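Side-chain contact in putative DNA helicase (Lactobacillus plantarum, PDB 3DMN), which is a putative DNA helicase whose UvrD-like C-terminal domain probably contributes to ATP-driven unwinding of DNA: residues V47-D52 / T149-G154. Residues are numbered along the deposited sequence; the frame is centred on the assembly and turned at random. Where two conformers were deposited one is given.
Sequences VDQVVD and TLVAVG
No hydrogen bond joins Gln49 or Val50 to Val151; within the two segments the shortest polar bond is from Val51 N to Val47 O (2.9 Å), and it closes the helical turn that presents Gln49 and Val50 to the strand. Across the interface the CA atoms of Gln49 and Val151 stand 7.2 Å apart, and methylene meets methyl: Gln49 CG lies 3.8 Å from Val151 CG2. The two side chains approach at a slant. Gln49 reaches the strand through the aliphatic part of its chain, with CG anti to the backbone N (chi1 180°), and bends at chi2 (57°) beyond the point of contact; this holds for the one of its two conformers described, a choice on which the Val50 contact does not depend. A bound acetate, probably from the crystallisation liquor, has its nearest atom about 3 Å from the nearest of the Gln49 side chain. Val151 turns CG1 anti to its own backbone N (chi1 177°), which sets CG2 beside that N and anti to the carbonyl carbon. This same methyl also faces Val50 CG2, more loosely, at 4.3 Å, so it serves both helix residues. Trp121 of strand 118-121 touches both Val50 and Val151, Leu81 of helix 71-82 packs on Val50, Val38 of strand 36-40 touches Gln49, and Val151 is backbone-bonded to Val120. Helix 43-59 follows strand 36-40 and leads to strand 64-68, a beta-alpha-beta crossover that spans the two intervening strands, 147-153 and 118-121, of a parallel sheet. Such a sheet flanked by helices suits the P-loop NTPase clan to which the UvrD-like family belongs. With only carbon atoms meeting and 147 Å² buried in total, the helix is seated here by dispersion and water exclusion rather than by directional bonds.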
# COMPACT_ATOMS: atom_id res chain seq x y z
N VAL A 47 -0.10 12.41 -0.41
CA VAL A 47 -0.89 12.39 0.83
C VAL A 47 -2.38 12.65 0.49
O VAL A 47 -3.26 11.99 1.05
CB VAL A 47 -0.34 13.42 1.81
CG1 VAL A 47 -1.24 13.53 3.03
CG2 VAL A 47 1.11 13.02 2.25
N ASP A 48 -2.66 13.58 -0.43
CA ASP A 48 -4.05 13.79 -0.88
C ASP A 48 -4.67 12.44 -1.31
O ASP A 48 -5.84 12.12 -0.99
CB ASP A 48 -4.09 14.68 -2.13
CG ASP A 48 -3.80 16.17 -1.84
OD1 ASP A 48 -3.66 16.57 -0.66
OD2 ASP A 48 -3.85 16.97 -2.82
N GLN A 49 -3.91 11.66 -2.07
CA GLN A 49 -4.47 10.41 -2.57
C GLN A 49 -4.70 9.41 -1.45
O GLN A 49 -5.68 8.64 -1.49
CB GLN A 49 -3.65 9.79 -3.70
CG GLN A 49 -4.23 8.47 -4.22
CD GLN A 49 -5.68 8.55 -4.72
OE1 GLN A 49 -6.14 9.57 -5.25
NE2 GLN A 49 -6.41 7.44 -4.57
N VAL A 50 -3.81 9.39 -0.47
CA VAL A 50 -4.01 8.52 0.71
C VAL A 50 -5.30 8.92 1.45
O VAL A 50 -6.11 8.06 1.83
CB VAL A 50 -2.81 8.58 1.66
CG1 VAL A 50 -3.10 7.79 2.89
CG2 VAL A 50 -1.55 8.02 0.94
N VAL A 51 -5.49 10.21 1.66
CA VAL A 51 -6.71 10.70 2.35
C VAL A 51 -7.97 10.25 1.59
O VAL A 51 -8.95 9.73 2.16
CB VAL A 51 -6.64 12.23 2.48
CG1 VAL A 51 -8.00 12.82 2.89
CG2 VAL A 51 -5.60 12.61 3.54
N ASP A 52 -7.91 10.43 0.27
CA ASP A 52 -9.01 10.12 -0.61
C ASP A 52 -9.30 8.60 -0.62
O ASP A 52 -10.48 8.18 -0.56
CB ASP A 52 -8.72 10.59 -2.01
CG ASP A 52 -8.72 12.09 -2.13
OD1 ASP A 52 -9.00 12.79 -1.14
OD2 ASP A 52 -8.47 12.56 -3.27
N THR A 149 -4.11 -0.70 -2.97
CA THR A 149 -3.89 0.62 -3.61
C THR A 149 -2.41 0.87 -3.48
O THR A 149 -1.83 0.63 -2.45
CB THR A 149 -4.63 1.76 -2.85
OG1 THR A 149 -6.04 1.51 -2.88
CG2 THR A 149 -4.35 3.12 -3.54
N LEU A 150 -1.81 1.37 -4.56
CA LEU A 150 -0.39 1.82 -4.52
C LEU A 150 -0.36 3.27 -4.88
O LEU A 150 -0.88 3.67 -5.92
CB LEU A 150 0.52 1.03 -5.49
CG LEU A 150 0.82 -0.42 -5.13
CD1 LEU A 150 -0.37 -1.30 -5.42
CD2 LEU A 150 1.99 -0.89 -6.02
N VAL A 151 0.30 4.05 -4.03
CA VAL A 151 0.52 5.49 -4.31
C VAL A 151 1.99 5.72 -4.52
O VAL A 151 2.78 5.31 -3.69
CB VAL A 151 -0.01 6.40 -3.15
CG1 VAL A 151 0.28 7.88 -3.43
CG2 VAL A 151 -1.52 6.20 -2.93
N ALA A 152 2.36 6.39 -5.62
CA ALA A 152 3.79 6.64 -5.89
C ALA A 152 3.95 8.12 -6.05
O ALA A 152 3.11 8.76 -6.68
CB ALA A 152 4.22 5.93 -7.21
N VAL A 153 5.03 8.66 -5.50
CA VAL A 153 5.36 10.09 -5.65
C VAL A 153 6.49 10.17 -6.68
O VAL A 153 7.62 9.65 -6.46
CB VAL A 153 5.83 10.69 -4.34
CG1 VAL A 153 6.24 12.16 -4.57
CG2 VAL A 153 4.67 10.63 -3.33
N GLY A 154 6.20 10.80 -7.80
CA GLY A 154 7.18 11.00 -8.86
C GLY A 154 6.89 10.06 -10.00
O GLY A 154 6.07 10.34 -10.87